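Local atomic coordinates of probable fatty acyl-CoA transferase Rv3272 (Mycobacterium tuberculosis, PDB entry 5YX6), a protein that binds fatty acyl-CoAs of varying chain length, palmitoyl-CoA most tightly, and is probably a family III CoA transferase of fatty acid metabolism. Residues D11-L16 with T95-L100; A27-V32 with N69-K74; Q88-A93 with D116-R121. One frame throughout, in Å; residues are numbered along the deposited sequence.

Contact 1 (D11-L16 with T95-L100)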
loop_
_atom_site.group_PDB
_atom_site.type_symbol
_atom_site.label_atom_id
_atom_site.label_comp_id
_atom_site.label_asym_id
_atom_site.label_seq_id
_atom_site.Cartn_x
_atom_site.Cartn_y
_atom_site.Cartn_z
ATOM N N ASP A 11 -20.278 -7.675 11.698
ATOM C CA ASP A 11 -21.230 -7.544 12.811
ATOM C C ASP A 11 -21.039 -8.660 13.831
ATOM O O ASP A 11 -20.926 -9.833 13.469
ATOM C CB ASP A 11 -22.685 -7.566 12.323
ATOM C CG ASP A 11 -23.063 -6.318 11.545
ATOM O OD1 ASP A 11 -22.376 -5.280 11.710
ATOM O OD2 ASP A 11 -24.072 -6.366 10.798
ATOM N N GLY A 12 -20.973 -8.286 15.102
ATOM C CA GLY A 12 -20.859 -9.263 16.162
ATOM C C GLY A 12 -19.433 -9.581 16.573
ATOM O O GLY A 12 -19.224 -10.164 17.633
ATOM N N PHE A 13 -18.448 -9.199 15.761
ATOM C CA PHE A 13 -17.046 -9.460 16.108
ATOM C C PHE A 13 -16.475 -8.355 16.993
ATOM O O PHE A 13 -16.692 -7.167 16.742
ATOM C CB PHE A 13 -16.178 -9.595 14.856
ATOM C CG PHE A 13 -16.419 -10.850 14.075
ATOM C CD1 PHE A 13 -16.864 -12.001 14.697
ATOM C CD2 PHE A 13 -16.195 -10.879 12.714
ATOM C CE1 PHE A 13 -17.085 -13.158 13.965
ATOM C CE2 PHE A 13 -16.401 -12.027 11.987
ATOM C CZ PHE A 13 -16.849 -13.169 12.611
ATOM N N ARG A 14 -15.711 -8.750 18.001
ATOM C CA ARG A 14 -15.103 -7.787 18.904
ATOM C C ARG A 14 -13.584 -7.791 18.759
ATOM O O ARG A 14 -12.949 -8.843 18.774
ATOM C CB ARG A 14 -15.501 -8.083 20.354
ATOM C CG ARG A 14 -14.757 -7.226 21.368
ATOM C CD ARG A 14 -15.314 -7.416 22.742
ATOM N NE ARG A 14 -16.672 -6.901 22.819
ATOM C CZ ARG A 14 -17.439 -6.978 23.904
ATOM N NH1 ARG A 14 -16.967 -7.535 25.011
ATOM N NH2 ARG A 14 -18.672 -6.482 23.885
ATOM N N VAL A 15 -13.009 -6.605 18.613
ATOM C CA VAL A 15 -11.574 -6.466 18.425
ATOM C C VAL A 15 -10.971 -5.653 19.560
ATOM O O VAL A 15 -11.473 -4.588 19.898
ATOM C CB VAL A 15 -11.249 -5.790 17.076
ATOM C CG1 VAL A 15 -9.745 -5.660 16.883
ATOM C CG2 VAL A 15 -11.896 -6.560 15.915
ATOM N N LEU A 16 -9.901 -6.169 20.148
ATOM C CA LEU A 16 -9.132 -5.450 21.161
ATOM C C LEU A 16 -7.907 -4.808 20.528
ATOM O O LEU A 16 -6.972 -5.514 20.152
ATOM C CB LEU A 16 -8.700 -6.396 22.277
ATOM C CG LEU A 16 -9.554 -6.355 23.532
ATOM C CD1 LEU A 16 -10.990 -6.670 23.161
ATOM C CD2 LEU A 16 -9.009 -7.326 24.582
ATOM N N THR A 95 -13.521 -12.366 25.863
ATOM C CA THR A 95 -14.726 -12.038 25.121
ATOM C C THR A 95 -14.422 -11.600 23.692
ATOM O O THR A 95 -15.336 -11.262 22.938
ATOM C CB THR A 95 -15.521 -10.911 25.806
ATOM O OG1 THR A 95 -14.796 -9.678 25.689
ATOM C CG2 THR A 95 -15.765 -11.232 27.278
ATOM N N ALA A 96 -13.146 -11.599 23.318
ATOM C CA ALA A 96 -12.741 -11.019 22.037
ATOM C C ALA A 96 -12.546 -12.053 20.934
ATOM O O ALA A 96 -12.162 -13.191 21.189
ATOM C CB ALA A 96 -11.465 -10.215 22.212
ATOM N N ASP A 97 -12.781 -11.628 19.697
ATOM C CA ASP A 97 -12.486 -12.452 18.538
ATOM C C ASP A 97 -11.059 -12.199 18.052
ATOM O O ASP A 97 -10.376 -13.111 17.589
ATOM C CB ASP A 97 -13.477 -12.160 17.413
ATOM C CG ASP A 97 -14.917 -12.396 17.836
ATOM O OD1 ASP A 97 -15.362 -13.566 17.772
ATOM O OD2 ASP A 97 -15.602 -11.416 18.220
ATOM N N VAL A 98 -10.612 -10.951 18.158
ATOM C CA VAL A 98 -9.287 -10.559 17.674
ATOM C C VAL A 98 -8.548 -9.678 18.680
ATOM O O VAL A 98 -9.140 -8.802 19.308
ATOM C CB VAL A 98 -9.369 -9.792 16.338
ATOM C CG1 VAL A 98 -7.990 -9.439 15.843
ATOM C CG2 VAL A 98 -10.115 -10.602 15.275
ATOM N N VAL A 99 -7.254 -9.922 18.831
ATOM C CA VAL A 99 -6.366 -8.960 19.463
ATOM C C VAL A 99 -5.396 -8.382 18.420
ATOM O O VAL A 99 -4.759 -9.136 17.681
ATOM C CB VAL A 99 -5.579 -9.604 20.630
ATOM C CG1 VAL A 99 -4.430 -8.709 21.069
ATOM C CG2 VAL A 99 -6.517 -9.887 21.783
ATOM N N LEU A 100 -5.310 -7.051 18.355
ATOM C CA LEU A 100 -4.338 -6.341 17.514
ATOM C C LEU A 100 -3.270 -5.719 18.381
ATOM O O LEU A 100 -3.582 -4.957 19.300
ATOM C CB LEU A 100 -4.985 -5.233 16.690
ATOM C CG LEU A 100 -6.025 -5.545 15.629
ATOM C CD1 LEU A 100 -6.406 -4.263 14.920
ATOM C CD2 LEU A 100 -5.432 -6.540 14.663
#
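Asp97 turns its carboxylate back toward the start of strand 14-17, with CG anti to its own carbonyl carbon (chi1 -58°). OD2 takes the amide hydrogen of Arg14 N at 2.7 Å on its anti lone pair, in an almost straight bond (168°). The short acid reaches a backbone N-H just where strand pairing begins. The Phe13 side chain crosses that of Asp97 at about a right angle, ring and carboxylate planes 61° apart, and its ring suits a cation-pi contact with Arg195 of the second subunit. Arg14 O accepts from both Asp97 N and Val98 N, and regular parallel pairing follows: Leu16 N to Val98 O and Leu100 N to Leu16 O, both 2.9 Å. Val15 and Val98 point the same way, side by side, and Val15 CG1 meets Leu100 CG at 3.9 Å. On the other face Leu16 CD1 rests on Ala96 CB at 3.7 Å. Bent at chi3, Arg14 gives an NH1 hydrogen bond to Thr95 OG1 (3.1 Å), near the guanidinium plane; OG1 is also bonded to Leu92 O, and Arg14 NE pairs with Glu37. The strands lie centrally in the parallel sheet, between 37-42 and 126-131; helix 173-196 packs on the Val98 face, its Arg193 holding Asp97 OD1.

Contact 2 (A27-V32 with N69-K74)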
loop_
_atom_site.group_PDB
_atom_site.type_symbol
_atom_site.label_atom_id
_atom_site.label_comp_id
_atom_site.label_asym_id
_atom_site.label_seq_id
_atom_site.Cartn_x
_atom_site.Cartn_y
_atom_site.Cartn_z
ATOM N N ALA A 27 -5.712 -0.188 10.265
ATOM C CA ALA A 27 -6.270 -1.535 10.217
ATOM C C ALA A 27 -7.505 -1.599 11.103
ATOM O O ALA A 27 -8.523 -2.156 10.718
ATOM C CB ALA A 27 -5.241 -2.565 10.654
ATOM N N GLY A 28 -7.418 -1.007 12.290
ATOM C CA GLY A 28 -8.566 -0.933 13.174
ATOM C C GLY A 28 -9.735 -0.187 12.547
ATOM O O GLY A 28 -10.890 -0.580 12.720
ATOM N N GLN A 29 -9.433 0.894 11.827
ATOM C CA GLN A 29 -10.456 1.705 11.177
ATOM C C GLN A 29 -11.142 0.946 10.046
ATOM O O GLN A 29 -12.340 1.093 9.846
ATOM C CB GLN A 29 -9.865 3.011 10.638
ATOM C CG GLN A 29 -10.907 3.956 10.045
ATOM C CD GLN A 29 -11.839 4.507 11.114
ATOM O OE1 GLN A 29 -11.412 5.234 12.011
ATOM N NE2 GLN A 29 -13.119 4.177 11.014
ATOM N N VAL A 30 -10.375 0.156 9.301
ATOM C CA VAL A 30 -10.933 -0.694 8.258
ATOM C C VAL A 30 -11.920 -1.693 8.846
ATOM O O VAL A 30 -12.996 -1.899 8.303
ATOM C CB VAL A 30 -9.834 -1.461 7.482
ATOM C CG1 VAL A 30 -10.456 -2.539 6.598
ATOM C CG2 VAL A 30 -8.979 -0.491 6.648
ATOM N N LEU A 31 -11.544 -2.316 9.955
ATOM C CA LEU A 31 -12.426 -3.246 10.652
ATOM C C LEU A 31 -13.711 -2.588 11.152
ATOM O O LEU A 31 -14.796 -3.172 11.052
ATOM C CB LEU A 31 -11.687 -3.891 11.830
ATOM C CG LEU A 31 -10.823 -5.138 11.585
ATOM C CD1 LEU A 31 -10.704 -5.493 10.116
ATOM C CD2 LEU A 31 -9.456 -5.006 12.222
ATOM N N VAL A 32 -13.585 -1.374 11.682
ATOM C CA VAL A 32 -14.737 -0.587 12.108
ATOM C C VAL A 32 -15.679 -0.322 10.949
ATOM O O VAL A 32 -16.887 -0.483 11.083
ATOM C CB VAL A 32 -14.308 0.759 12.727
ATOM C CG1 VAL A 32 -15.504 1.674 12.922
ATOM C CG2 VAL A 32 -13.628 0.520 14.052
ATOM N N ASN A 69 -8.260 7.909 12.021
ATOM C CA ASN A 69 -8.206 6.453 12.081
ATOM C C ASN A 69 -8.800 5.823 13.354
ATOM O O ASN A 69 -8.547 4.651 13.640
ATOM C CB ASN A 69 -6.761 5.970 11.921
ATOM C CG ASN A 69 -6.180 6.281 10.551
ATOM O OD1 ASN A 69 -6.883 6.278 9.541
ATOM N ND2 ASN A 69 -4.880 6.514 10.511
ATOM N N ASN A 70 -9.583 6.584 14.116
ATOM C CA ASN A 70 -10.184 6.046 15.337
ATOM C C ASN A 70 -11.653 6.407 15.495
ATOM O O ASN A 70 -12.188 6.393 16.595
ATOM C CB ASN A 70 -9.396 6.524 16.556
ATOM C CG ASN A 70 -7.977 6.042 16.531
ATOM O OD1 ASN A 70 -7.696 4.892 16.844
ATOM N ND2 ASN A 70 -7.081 6.897 16.082
ATOM N N ARG A 71 -12.304 6.733 14.390
ATOM C CA ARG A 71 -13.720 7.041 14.414
ATOM C C ARG A 71 -14.539 5.774 14.650
ATOM O O ARG A 71 -14.243 4.723 14.084
ATOM C CB ARG A 71 -14.118 7.736 13.113
ATOM C CG ARG A 71 -13.410 9.068 12.914
ATOM C CD ARG A 71 -13.505 9.589 11.498
ATOM N NE ARG A 71 -12.853 8.687 10.549
ATOM C CZ ARG A 71 -13.496 7.886 9.707
ATOM N NH1 ARG A 71 -12.813 7.100 8.887
ATOM N NH2 ARG A 71 -14.820 7.867 9.688
ATOM N N GLY A 72 -15.532 5.862 15.529
ATOM C CA GLY A 72 -16.439 4.752 15.756
ATOM C C GLY A 72 -15.815 3.687 16.633
ATOM O O GLY A 72 -16.393 2.623 16.839
ATOM N N LYS A 73 -14.617 3.953 17.134
ATOM C CA LYS A 73 -14.000 3.027 18.065
ATOM C C LYS A 73 -14.461 3.309 19.487
ATOM O O LYS A 73 -15.034 4.362 19.768
ATOM C CB LYS A 73 -12.482 3.093 17.973
ATOM C CG LYS A 73 -11.938 2.525 16.679
ATOM C CD LYS A 73 -10.421 2.539 16.670
ATOM C CE LYS A 73 -9.850 2.155 15.307
ATOM N NZ LYS A 73 -8.357 2.154 15.363
ATOM N N LYS A 74 -14.247 2.339 20.367
ATOM C CA LYS A 74 -14.439 2.536 21.791
ATOM C C LYS A 74 -13.096 2.598 22.492
ATOM O O LYS A 74 -12.077 2.208 21.924
ATOM C CB LYS A 74 -15.338 1.436 22.355
ATOM C CG LYS A 74 -16.631 1.396 21.581
ATOM C CD LYS A 74 -17.698 0.535 22.192
ATOM C CE LYS A 74 -18.978 0.670 21.374
ATOM N NZ LYS A 74 -20.072 -0.222 21.852
#
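Gln29 leaves helix 23-33 with CG anti to the backbone N and then bends at chi2 (68°), which swings its amide over the turn at 69-74. Arg71 bends in turn at chi3, so that its guanidinium folds back above that amide. The two flat groups cross with their planes only 13° apart, stacked, and Gln29 NE2 sits 3.6 Å above the guanidinium plane, offset toward its rim. Glutamine suits the place because one amide can serve both polar groups of a peptide backbone: OE1 takes Arg71 N at 2.9 Å on a lone pair, although the bond is bent (132°), while NE2 gives a weak bond to Arg71 O at 3.3 Å. NE2 has a second acceptor in Asp33, and Arg71 NE is held by Pro68 O, which helps fix the rotation of the guanidinium.

Residues Asn70 to Lys73 form a type II turn. Its third position, Gly72, has a positive phi that favours glycine, and a CB there would press tightly on Val32 CG1. Lys73 runs fully extended beyond CG alongside the helix. Its CG meets Val32 CG2 at 3.7 Å and its CE passes 3.6 Å from Gly28 C; a side chain on Gly28 would collide with NZ. Inside the turn segment NZ donates to Asn69 O at 3.0 Å and to Asn70 OD1, from above that carbonyl plane; Asn70 ND2 is held by Phe66 O. NZ also pairs with Asp17, so a buried ammonium is well satisfied and probably stays charged.

The Asn69 side chain is about 8 Å from that of Asp175, the inferred nucleophile. The turn leads into strand 74-77, outermost in the sheet of this chain, which pairs with 37-42, and helix 23-33 lies between the turn and helix 173-196.

Contact 3 (Q88-A93 with D116-R121)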
loop_
_atom_site.group_PDB
_atom_site.type_symbol
_atom_site.label_atom_id
_atom_site.label_comp_id
_atom_site.label_asym_id
_atom_site.label_seq_id
_atom_site.Cartn_x
_atom_site.Cartn_y
_atom_site.Cartn_z
ATOM N N GLN A 88 -7.961 -7.351 34.043
ATOM C CA GLN A 88 -9.051 -6.763 33.275
ATOM C C GLN A 88 -8.897 -7.076 31.785
ATOM O O GLN A 88 -9.867 -7.405 31.096
ATOM C CB GLN A 88 -9.087 -5.254 33.499
ATOM C CG GLN A 88 -9.688 -4.858 34.827
ATOM C CD GLN A 88 -9.453 -3.405 35.151
ATOM O OE1 GLN A 88 -8.565 -2.766 34.590
ATOM N NE2 GLN A 88 -10.240 -2.873 36.071
ATOM N N MET A 89 -7.656 -7.011 31.314
ATOM C CA MET A 89 -7.335 -7.289 29.927
ATOM C C MET A 89 -7.529 -8.759 29.609
ATOM O O MET A 89 -7.944 -9.102 28.503
ATOM C CB MET A 89 -5.902 -6.862 29.619
ATOM C CG MET A 89 -5.702 -5.346 29.538
ATOM S SD MET A 89 -6.782 -4.517 28.349
ATOM C CE MET A 89 -8.152 -3.978 29.382
ATOM N N LEU A 90 -7.206 -9.625 30.566
ATOM C CA LEU A 90 -7.410 -11.058 30.383
ATOM C C LEU A 90 -8.899 -11.371 30.300
ATOM O O LEU A 90 -9.323 -12.169 29.470
ATOM C CB LEU A 90 -6.751 -11.864 31.506
ATOM C CG LEU A 90 -5.220 -11.894 31.537
ATOM C CD1 LEU A 90 -4.715 -12.432 32.857
ATOM C CD2 LEU A 90 -4.671 -12.719 30.400
ATOM N N ARG A 91 -9.694 -10.729 31.147
ATOM C CA ARG A 91 -11.137 -10.938 31.121
ATOM C C ARG A 91 -11.761 -10.349 29.863
ATOM O O ARG A 91 -12.678 -10.930 29.289
ATOM C CB ARG A 91 -11.796 -10.339 32.361
ATOM C CG ARG A 91 -11.526 -11.134 33.622
ATOM C CD ARG A 91 -12.281 -10.570 34.808
ATOM N NE ARG A 91 -11.433 -10.523 35.992
ATOM C CZ ARG A 91 -10.975 -9.401 36.542
ATOM N NH1 ARG A 91 -11.283 -8.216 36.021
ATOM N NH2 ARG A 91 -10.206 -9.464 37.621
ATOM N N LEU A 92 -11.270 -9.184 29.450
ATOM C CA LEU A 92 -11.768 -8.548 28.246
ATOM C C LEU A 92 -11.414 -9.406 27.019
ATOM O O LEU A 92 -12.224 -9.563 26.109
ATOM C CB LEU A 92 -11.210 -7.128 28.121
ATOM C CG LEU A 92 -11.774 -6.218 27.032
ATOM C CD1 LEU A 92 -13.290 -6.286 27.006
ATOM C CD2 LEU A 92 -11.294 -4.780 27.223
ATOM N N ALA A 93 -10.211 -9.968 27.002
ATOM C CA ALA A 93 -9.774 -10.807 25.886
ATOM C C ALA A 93 -10.561 -12.118 25.774
ATOM O O ALA A 93 -10.733 -12.652 24.677
ATOM C CB ALA A 93 -8.299 -11.105 26.003
ATOM N N ASP A 116 0.283 -16.983 23.640
ATOM C CA ASP A 116 0.057 -18.188 24.442
ATOM C C ASP A 116 -0.756 -17.912 25.704
ATOM O O ASP A 116 -1.573 -18.739 26.117
ATOM C CB ASP A 116 1.384 -18.839 24.822
ATOM C CG ASP A 116 2.064 -19.490 23.642
ATOM O OD1 ASP A 116 1.358 -19.837 22.672
ATOM O OD2 ASP A 116 3.304 -19.651 23.681
ATOM N N ASP A 117 -0.535 -16.751 26.313
ATOM C CA ASP A 117 -1.278 -16.374 27.508
ATOM C C ASP A 117 -2.757 -16.249 27.200
ATOM O O ASP A 117 -3.597 -16.805 27.907
ATOM C CB ASP A 117 -0.754 -15.055 28.089
ATOM C CG ASP A 117 0.705 -15.134 28.500
ATOM O OD1 ASP A 117 1.071 -16.130 29.167
ATOM O OD2 ASP A 117 1.483 -14.206 28.152
ATOM N N LEU A 118 -3.068 -15.540 26.121
ATOM C CA LEU A 118 -4.449 -15.254 25.765
ATOM C C LEU A 118 -5.129 -16.445 25.103
ATOM O O LEU A 118 -6.292 -16.732 25.380
ATOM C CB LEU A 118 -4.511 -14.029 24.846
ATOM C CG LEU A 118 -3.924 -12.722 25.399
ATOM C CD1 LEU A 118 -4.319 -11.542 24.520
ATOM C CD2 LEU A 118 -4.349 -12.462 26.829
ATOM N N ARG A 119 -4.413 -17.156 24.242
ATOM C CA ARG A 119 -5.037 -18.240 23.489
ATOM C C ARG A 119 -5.311 -19.500 24.308
ATOM O O ARG A 119 -6.196 -20.282 23.959
ATOM C CB ARG A 119 -4.171 -18.591 22.287
ATOM C CG ARG A 119 -4.253 -17.568 21.174
ATOM C CD ARG A 119 -3.035 -17.647 20.299
ATOM N NE ARG A 119 -2.911 -18.947 19.652
ATOM C CZ ARG A 119 -3.575 -19.300 18.558
ATOM N NH1 ARG A 119 -4.439 -18.453 18.007
ATOM N NH2 ARG A 119 -3.392 -20.505 18.034
ATOM N N SER A 120 -4.583 -19.690 25.407
ATOM C CA SER A 120 -4.845 -20.832 26.284
ATOM C C SER A 120 -6.214 -20.678 26.939
ATOM O O SER A 120 -6.906 -21.660 27.189
ATOM C CB SER A 120 -3.760 -20.978 27.353
ATOM O OG SER A 120 -3.551 -19.763 28.048
ATOM N N ARG A 121 -6.601 -19.431 27.191
ATOM C CA ARG A 121 -7.892 -19.113 27.791
ATOM C C ARG A 121 -9.027 -19.086 26.765
ATOM O O ARG A 121 -10.138 -19.514 27.063
ATOM C CB ARG A 121 -7.816 -17.764 28.502
ATOM C CG ARG A 121 -6.730 -17.692 29.562
ATOM C CD ARG A 121 -6.524 -16.257 30.031
ATOM N NE ARG A 121 -7.755 -15.700 30.586
ATOM C CZ ARG A 121 -7.979 -15.511 31.882
ATOM N NH1 ARG A 121 -7.040 -15.817 32.778
ATOM N NH2 ARG A 121 -9.142 -15.004 32.281
#
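Helix segments 88-93 and 116-121 run in broadly the same direction, their axes inclined at 47° and 10.1 Å apart at closest approach. Leu90 and Leu118 have the nearest CA atoms, at 6.9 Å, and no hydrogen bond joins the two segments. Their side chains cross obliquely and meet at the tips, Leu90 CD2 to Leu118 CD2 at 3.6 Å. Both leucines have CG anti to the carbonyl carbon; with CD1 anti at chi2, the other branch, CD2, makes the contact. Ala93 points toward the other helix with only its CB, 4.3 Å from Leu118 CD2; so small a residue lets that methyl come close to the helix backbone.

Arg121 closes the more exposed side. Bent at chi3 (59°), it crosses Leu90 at about a right angle and lays one face of its guanidinium over Leu90 CB, which stands 3.9 Å from CZ, above the centre of the group. An arginine suits this exposed margin, its aliphatic part packing on leucine while NH2 forms a salt bridge with Asp94. Helices 83-94 and 115-121, before and after strand 98-101, pack side by side on the Leu16/Val99 face of the parallel sheet, as neighbouring helices do in a Rossmann-type alpha/beta domain.

How the contacts relate
From the N terminus, strand 14-17 runs into helix 23-33, and the turn at 69-74 returns to that helix, closing contact 2 within the longer loop that contact 1 completes when strand 98-101 pairs beside the first strand. Contact 3 closes a loop from 93 to 116 around strand 98-101, so it crosses contact 1 along the chain but comes after contact 2. Contact 1 touches both others: Leu100 meets Leu31 of contact 2, whereas Leu16 and Val99 pack on Leu92, Ala93 and Leu118 of contact 3. The helix of contact 2 thus lies on the Val15/Leu100 face of the sheet and the helices of contact 3 on the Leu16/Val99 face; their nearest atoms are about 9 Å apart.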